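Local coordinates for protein dipicolinate synthase subunit A (Bacillus halodurans, PDB 3D4O) that probably catalyses, together with its partner subunit, the formation of the spore metabolite dipicolinate, using a nicotinamide dinucleotide cofactor held by a Rossmann-type domain, at residues C[158-163]-C[218-223]; C[180-185]-C[200-205]. All blocks are in the same frame, centred on the assembly; numbering follows the deposited sequence.

Contact 1 (C[158-163]-C[218-223]); sequences VAVLGL and INTIPA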
ATOM      1  N   VAL C 158      15.646   2.305  -1.743  1.00 36.39           N
ATOM      2  CA  VAL C 158      15.125   1.488  -0.643  1.00 36.09           C
ATOM      3  C   VAL C 158      16.153   0.546  -0.108  1.00 36.41           C
ATOM      4  O   VAL C 158      16.795  -0.166  -0.859  1.00 40.03           O
ATOM      5  CB  VAL C 158      13.907   0.634  -1.129  1.00 35.96           C
ATOM      6  CG1 VAL C 158      13.411  -0.346  -0.026  1.00 32.32           C
ATOM      7  CG2 VAL C 158      12.787   1.554  -1.612  1.00 34.20           C
ATOM      8  N   ALA C 159      16.338   0.584   1.198  1.00 36.07           N
ATOM      9  CA  ALA C 159      17.269  -0.314   1.903  1.00 35.96           C
ATOM     10  C   ALA C 159      16.481  -1.282   2.738  1.00 36.20           C
ATOM     11  O   ALA C 159      15.462  -0.907   3.358  1.00 34.96           O
ATOM     12  CB  ALA C 159      18.205   0.442   2.812  1.00 34.26           C
ATOM     13  N   VAL C 160      16.910  -2.536   2.678  1.00 36.05           N
ATOM     14  CA  VAL C 160      16.390  -3.580   3.572  1.00 35.82           C
ATOM     15  C   VAL C 160      17.577  -4.040   4.405  1.00 36.78           C
ATOM     16  O   VAL C 160      18.678  -4.272   3.883  1.00 38.89           O
ATOM     17  CB  VAL C 160      15.766  -4.783   2.866  1.00 35.82           C
ATOM     18  CG1 VAL C 160      15.343  -5.833   3.910  1.00 36.44           C
ATOM     19  CG2 VAL C 160      14.559  -4.409   1.992  1.00 27.87           C
ATOM     20  N   LEU C 161      17.370  -4.140   5.707  1.00 37.39           N
ATOM     21  CA  LEU C 161      18.438  -4.546   6.631  1.00 37.44           C
ATOM     22  C   LEU C 161      18.131  -5.970   7.041  1.00 38.14           C
ATOM     23  O   LEU C 161      17.087  -6.245   7.643  1.00 38.41           O
ATOM     24  CB  LEU C 161      18.506  -3.638   7.845  1.00 38.00           C
ATOM     25  CG  LEU C 161      18.686  -2.155   7.521  1.00 38.46           C
ATOM     26  CD1 LEU C 161      18.748  -1.335   8.815  1.00 32.78           C
ATOM     27  CD2 LEU C 161      19.898  -1.862   6.646  1.00 35.22           C
ATOM     28  N   GLY C 162      19.005  -6.862   6.597  1.00 36.91           N
ATOM     29  CA  GLY C 162      18.908  -8.294   6.867  1.00 37.24           C
ATOM     30  C   GLY C 162      18.442  -9.087   5.676  1.00 38.17           C
ATOM     31  O   GLY C 162      17.557  -8.652   4.937  1.00 37.56           O
ATOM     32  N   LEU C 163      19.084 -10.231   5.449  1.00 36.87           N
ATOM     33  CA  LEU C 163      18.660 -11.082   4.372  1.00 38.70           C
ATOM     34  C   LEU C 163      18.286 -12.467   4.929  1.00 40.67           C
ATOM     35  O   LEU C 163      18.650 -13.526   4.397  1.00 42.14           O
ATOM     36  CB  LEU C 163      19.652 -11.160   3.230  1.00 37.10           C
ATOM     37  CG  LEU C 163      18.944 -11.738   1.997  1.00 37.72           C
ATOM     38  CD1 LEU C 163      18.376 -10.628   1.057  1.00 32.82           C
ATOM     39  CD2 LEU C 163      19.876 -12.600   1.237  1.00 35.16           C
ATOM     40  N   ILE C 218      13.629  -0.546   5.551  1.00 35.57           N
ATOM     41  CA  ILE C 218      12.904  -1.618   6.225  1.00 35.50           C
ATOM     42  C   ILE C 218      13.851  -2.453   7.027  1.00 35.67           C
ATOM     43  O   ILE C 218      14.760  -3.062   6.477  1.00 37.07           O
ATOM     44  CB  ILE C 218      12.191  -2.540   5.194  1.00 36.87           C
ATOM     45  CG1 ILE C 218      11.268  -1.662   4.321  1.00 36.12           C
ATOM     46  CG2 ILE C 218      11.476  -3.656   5.944  1.00 34.92           C
ATOM     47  CD1 ILE C 218      11.425  -1.899   2.845  1.00 45.48           C
ATOM     48  N   ASN C 219      13.687  -2.451   8.345  1.00 35.84           N
ATOM     49  CA  ASN C 219      14.523  -3.302   9.180  1.00 36.41           C
ATOM     50  C   ASN C 219      13.893  -4.643   9.493  1.00 37.94           C
ATOM     51  O   ASN C 219      12.724  -4.718   9.866  1.00 37.57           O
ATOM     52  CB  ASN C 219      14.875  -2.654  10.506  1.00 37.35           C
ATOM     53  CG  ASN C 219      15.709  -3.588  11.372  1.00 38.43           C
ATOM     54  OD1 ASN C 219      16.743  -4.081  10.937  1.00 37.97           O
ATOM     55  ND2 ASN C 219      15.231  -3.884  12.564  1.00 38.87           N
ATOM     56  N   THR C 220      14.683  -5.703   9.313  1.00 38.64           N
ATOM     57  CA  THR C 220      14.294  -7.056   9.740  1.00 38.08           C
ATOM     58  C   THR C 220      15.270  -7.589  10.805  1.00 39.10           C
ATOM     59  O   THR C 220      15.022  -8.620  11.394  1.00 41.14           O
ATOM     60  CB  THR C 220      14.247  -8.083   8.592  1.00 39.75           C
ATOM     61  OG1 THR C 220      15.576  -8.364   8.113  1.00 40.64           O
ATOM     62  CG2 THR C 220      13.375  -7.596   7.455  1.00 34.30           C
ATOM     63  N   ILE C 221      16.373  -6.890  11.063  1.00 39.38           N
ATOM     64  CA  ILE C 221      17.381  -7.382  12.019  1.00 39.00           C
ATOM     65  C   ILE C 221      16.944  -7.155  13.477  1.00 41.00           C
ATOM     66  O   ILE C 221      16.623  -6.028  13.866  1.00 41.70           O
ATOM     67  CB  ILE C 221      18.784  -6.716  11.796  1.00 38.24           C
ATOM     68  CG1 ILE C 221      19.312  -6.958  10.395  1.00 36.82           C
ATOM     69  CG2 ILE C 221      19.822  -7.232  12.805  1.00 38.20           C
ATOM     70  CD1 ILE C 221      20.599  -6.231  10.160  1.00 36.65           C
ATOM     71  N   PRO C 222      16.955  -8.214  14.305  1.00 42.93           N
ATOM     72  CA  PRO C 222      16.507  -8.056  15.700  1.00 43.37           C
ATOM     73  C   PRO C 222      17.609  -7.641  16.604  1.00 44.18           C
ATOM     74  O   PRO C 222      18.077  -8.391  17.447  1.00 44.67           O
ATOM     75  CB  PRO C 222      15.977  -9.440  16.071  1.00 43.31           C
ATOM     76  CG  PRO C 222      16.757 -10.369  15.220  1.00 44.29           C
ATOM     77  CD  PRO C 222      17.178  -9.626  13.967  1.00 42.90           C
ATOM     78  N   ALA C 223      18.038  -6.427  16.354  1.00 43.78           N
ATOM     79  CA  ALA C 223      19.106  -5.786  17.104  1.00 43.15           C
ATOM     80  C   ALA C 223      19.189  -4.338  16.678  1.00 42.69           C
ATOM     81  O   ALA C 223      18.717  -3.949  15.599  1.00 42.57           O
ATOM     82  CB  ALA C 223      20.452  -6.501  16.890  1.00 42.40           C
TER

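Contact 2 (C[180-185]-C[200-205]); sequences KVKVGA and EPFHIS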
ATOM      1  N   LYS C 180      15.084   0.988  -6.175  1.00 37.58           N
ATOM      2  CA  LYS C 180      16.528   0.719  -6.279  1.00 38.44           C
ATOM      3  C   LYS C 180      16.871   0.257  -4.890  1.00 37.36           C
ATOM      4  O   LYS C 180      16.981   1.030  -3.956  1.00 36.87           O
ATOM      5  CB  LYS C 180      17.314   1.944  -6.708  1.00 39.25           C
ATOM      6  CG  LYS C 180      17.014   2.343  -8.132  1.00 46.73           C
ATOM      7  CD  LYS C 180      17.509   3.748  -8.463  1.00 53.75           C
ATOM      8  CE  LYS C 180      17.249   4.094  -9.957  1.00 58.44           C
ATOM      9  NZ  LYS C 180      15.830   3.831 -10.383  1.00 59.52           N
ATOM     10  N   VAL C 181      16.985  -1.047  -4.791  1.00 37.17           N
ATOM     11  CA  VAL C 181      17.114  -1.707  -3.536  1.00 35.02           C
ATOM     12  C   VAL C 181      18.520  -2.058  -3.152  1.00 36.00           C
ATOM     13  O   VAL C 181      19.291  -2.615  -3.917  1.00 35.28           O
ATOM     14  CB  VAL C 181      16.312  -3.017  -3.520  1.00 34.64           C
ATOM     15  CG1 VAL C 181      16.565  -3.756  -2.215  1.00 31.06           C
ATOM     16  CG2 VAL C 181      14.791  -2.777  -3.764  1.00 29.31           C
ATOM     17  N   LYS C 182      18.835  -1.713  -1.926  1.00 36.01           N
ATOM     18  CA  LYS C 182      20.127  -2.092  -1.370  1.00 38.13           C
ATOM     19  C   LYS C 182      19.822  -2.860  -0.112  1.00 37.07           C
ATOM     20  O   LYS C 182      18.862  -2.559   0.570  1.00 34.42           O
ATOM     21  CB  LYS C 182      21.034  -0.897  -1.099  1.00 39.45           C
ATOM     22  CG  LYS C 182      20.480   0.150  -0.176  1.00 43.01           C
ATOM     23  CD  LYS C 182      21.584   1.143   0.278  1.00 50.76           C
ATOM     24  CE  LYS C 182      22.093   2.021  -0.833  1.00 53.87           C
ATOM     25  NZ  LYS C 182      23.164   3.038  -0.428  1.00 55.74           N
ATOM     26  N   VAL C 183      20.598  -3.904   0.121  1.00 36.01           N
ATOM     27  CA  VAL C 183      20.400  -4.758   1.278  1.00 34.57           C
ATOM     28  C   VAL C 183      21.670  -4.812   2.133  1.00 33.48           C
ATOM     29  O   VAL C 183      22.790  -5.044   1.655  1.00 33.91           O
ATOM     30  CB  VAL C 183      19.928  -6.193   0.887  1.00 31.98           C
ATOM     31  CG1 VAL C 183      19.527  -7.004   2.185  1.00 32.71           C
ATOM     32  CG2 VAL C 183      18.741  -6.167  -0.100  1.00 31.27           C
ATOM     33  N   GLY C 184      21.466  -4.567   3.409  1.00 32.88           N
ATOM     34  CA  GLY C 184      22.550  -4.604   4.398  1.00 34.95           C
ATOM     35  C   GLY C 184      22.570  -5.894   5.189  1.00 34.52           C
ATOM     36  O   GLY C 184      21.542  -6.379   5.636  1.00 32.49           O
ATOM     37  N   ALA C 185      23.756  -6.468   5.316  1.00 36.24           N
ATOM     38  CA  ALA C 185      23.938  -7.731   6.090  1.00 35.89           C
ATOM     39  C   ALA C 185      25.389  -7.911   6.452  1.00 35.78           C
ATOM     40  O   ALA C 185      26.255  -7.289   5.890  1.00 36.47           O
ATOM     41  CB  ALA C 185      23.450  -8.949   5.284  1.00 35.44           C
ATOM     42  N   GLU C 200      21.948  -4.219  -4.505  1.00 34.49           N
ATOM     43  CA  GLU C 200      23.226  -3.674  -4.039  1.00 36.04           C
ATOM     44  C   GLU C 200      23.506  -4.077  -2.601  1.00 35.56           C
ATOM     45  O   GLU C 200      22.803  -3.643  -1.694  1.00 34.97           O
ATOM     46  CB  GLU C 200      23.261  -2.139  -4.155  1.00 36.18           C
ATOM     47  CG  GLU C 200      24.562  -1.581  -3.578  1.00 41.67           C
ATOM     48  CD  GLU C 200      24.630  -0.054  -3.512  1.00 49.88           C
ATOM     49  OE1 GLU C 200      23.734   0.654  -4.042  1.00 49.10           O
ATOM     50  OE2 GLU C 200      25.612   0.421  -2.912  1.00 55.51           O
ATOM     51  N   PRO C 201      24.512  -4.931  -2.388  1.00 36.02           N
ATOM     52  CA  PRO C 201      24.785  -5.289  -1.009  1.00 35.78           C
ATOM     53  C   PRO C 201      25.688  -4.316  -0.341  1.00 37.45           C
ATOM     54  O   PRO C 201      26.434  -3.601  -0.998  1.00 39.41           O
ATOM     55  CB  PRO C 201      25.563  -6.599  -1.134  1.00 35.94           C
ATOM     56  CG  PRO C 201      26.286  -6.498  -2.427  1.00 38.84           C
ATOM     57  CD  PRO C 201      25.412  -5.626  -3.332  1.00 37.77           C
ATOM     58  N   PHE C 202      25.588  -4.270   0.970  1.00 36.64           N
ATOM     59  CA  PHE C 202      26.522  -3.489   1.770  1.00 37.49           C
ATOM     60  C   PHE C 202      26.716  -4.116   3.131  1.00 37.24           C
ATOM     61  O   PHE C 202      25.801  -4.686   3.662  1.00 36.88           O
ATOM     62  CB  PHE C 202      26.107  -2.026   1.897  1.00 38.53           C
ATOM     63  CG  PHE C 202      24.847  -1.781   2.708  1.00 37.01           C
ATOM     64  CD1 PHE C 202      23.604  -1.857   2.114  1.00 37.32           C
ATOM     65  CD2 PHE C 202      24.933  -1.385   4.027  1.00 37.71           C
ATOM     66  CE1 PHE C 202      22.457  -1.580   2.821  1.00 33.67           C
ATOM     67  CE2 PHE C 202      23.790  -1.095   4.763  1.00 36.61           C
ATOM     68  CZ  PHE C 202      22.552  -1.209   4.157  1.00 38.42           C
ATOM     69  N   HIS C 203      27.915  -4.023   3.685  1.00 37.77           N
ATOM     70  CA  HIS C 203      28.144  -4.597   5.008  1.00 37.93           C
ATOM     71  C   HIS C 203      27.399  -3.732   5.994  1.00 38.64           C
ATOM     72  O   HIS C 203      27.486  -2.495   6.000  1.00 39.93           O
ATOM     73  CB  HIS C 203      29.634  -4.701   5.375  1.00 39.03           C
ATOM     74  CG  HIS C 203      29.903  -5.586   6.554  1.00 39.44           C
ATOM     75  ND1 HIS C 203      29.875  -5.132   7.855  1.00 37.69           N
ATOM     76  CD2 HIS C 203      30.244  -6.897   6.623  1.00 40.04           C
ATOM     77  CE1 HIS C 203      30.181  -6.124   8.672  1.00 40.70           C
ATOM     78  NE2 HIS C 203      30.411  -7.205   7.948  1.00 39.95           N
ATOM     79  N   ILE C 204      26.674  -4.422   6.848  1.00 38.96           N
ATOM     80  CA  ILE C 204      25.793  -3.794   7.812  1.00 38.11           C
ATOM     81  C   ILE C 204      26.516  -2.765   8.684  1.00 39.49           C
ATOM     82  O   ILE C 204      25.909  -1.834   9.223  1.00 40.73           O
ATOM     83  CB  ILE C 204      25.108  -4.846   8.686  1.00 36.99           C
ATOM     84  CG1 ILE C 204      23.892  -4.248   9.380  1.00 35.38           C
ATOM     85  CG2 ILE C 204      26.119  -5.447   9.702  1.00 31.71           C
ATOM     86  CD1 ILE C 204      22.784  -3.778   8.491  1.00 30.53           C
ATOM     87  N   SER C 205      27.826  -2.920   8.795  1.00 40.70           N
ATOM     88  CA  SER C 205      28.629  -2.032   9.656  1.00 39.44           C
ATOM     89  C   SER C 205      28.796  -0.654   9.040  1.00 38.31           C
ATOM     90  O   SER C 205      29.238   0.272   9.682  1.00 38.84           O
ATOM     91  CB  SER C 205      30.003  -2.652   9.957  1.00 40.28           C
ATOM     92  OG  SER C 205      30.782  -2.724   8.782  1.00 39.76           O
TER
HETATM   93  O   HOH W   1      23.474   3.182  -3.353  1.00 46.58           O

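Contact 1 (C[158-163]-C[218-223])
Strands 157-161 and 216-219 run parallel as neighbours at the centre of a Rossmann-type sheet. The strand order switches here: the chain builds outward from 157-161 on one side, then crosses to 216-219 on the other. Ile-218 N gives a nearly straight hydrogen bond to Ala-159 O (2.9 Å). Ile-218 O then accepts Leu-161 N nearly along its C=O axis. The Ile-218 side chain has CG1 beside its backbone N, and CD1 lies against Val-158 CG1 at 3.8 Å. Val-160 stands beside Ile-218 and points the same way. Helix 165-176 packs on this face, with Phe-174 against Ile-218 and Val-170 against Val-160.

Asn-219 turns to the face of Leu-161, and its OD1 touches Leu-161 CB. Its CG is anti to the backbone N (chi1 178°), so the amide reaches forward along the chain. OD1 accepts Ile-221 N from above the carbonyl plane, which makes an Asx turn. ND2 bonds Ile-221 O (2.9 Å) and also Asp-242 OD1. Both ends of the amide are therefore held, which fixes its rotation.

Thr-220 grips Leu-161 O twice, through N (3.0 Å) and, on a lone pair in the carbonyl plane, through OG1 (2.6 Å), the shortest bond here. Its OG1 takes the crowded position between N and the carbonyl carbon (chi1 69°). A side chain on Gly-162 would clash with this OG1, and the backbone angles there also call for glycine. Gly-162 begins a GxGxxG pattern, consistent with a dinucleotide-binding turn. Ile-221 folds back over the end of strand 157-161, its CG1 meeting Gly-162 CA at 3.8 Å.

Contact 2 (C[180-185]-C[200-205])
His-203 ND1 is the best-held polar atom, with two hydrogen bonds: Ser-205 N donates to it at 3.2 Å, and Ser-205 OG lies at 2.7 Å. The strands 180-185 and 200-203 belong to a right-handed beta-alpha-beta unit of the Rossmann-type sheet, with helix 188-196 between them. They run parallel, 29° apart. Backbone bonds alternate along them, from Glu-200 N to Val-181 O through to Ile-204 N with Ala-185 O. The last donor stands above the carbonyl plane.

Lys-182 NZ bonds the backbone O of Glu-210, and more weakly a water, which donates to Glu-200 OE1 at 2.6 Å. Asp-213 forms a long, weak ion pair with the amine, and Glu-200 OE2 stays 4.4 Å from Lys-182 NZ, beyond a salt bridge. These carboxylates would probably favour the charged lysine.

Lys-182 CG takes the crowded position (chi1 57°), and the chain lies alongside Glu-200. This torsion and the extended chi2 bring Lys-182 CD to 3.8 Å from Phe-202 CE1; the bend at chi3 directs CE and NZ. Phe-202 CG is also in the crowded position (chi1 68°), and this carries the ring back over strand 180-185. One ring face rests on Gly-184 CA, 3.5 Å from the centroid, as a CH-pi contact. A side chain on Gly-184 would clash with CZ. An alanine in place of Phe-202 would lose this ring and would probably loosen the packing over Gly-184, beside the aliphatic part of Lys-182 and against Leu-161. Beyond the ring, Ile-204 CD1 reaches across to Gly-184 C at 3.9 Å.

Overall arrangement
Both contacts belong to one parallel sheet, in which strands 157-161 and 180-185 are neighbours. Contact 1 lies at the middle of the sheet and is buried. Contact 2 pairs 200-203, one of the two outermost strands of this sheet within the chain, with its neighbour and is only partly buried. Their chemistry follows this. In contact 1 aliphatic side chains, a held amide and a carbonyl that accepts two hydrogen bonds dominate. Contact 2 adds charges and a bridging water at its solvent side. Each has a glycine where a side chain would clash. The two are joined directly: Gly-162 N probably bonds Gly-184 O, and Ile-221 CD1 packs on Ile-204 CD1 at 3.7 Å.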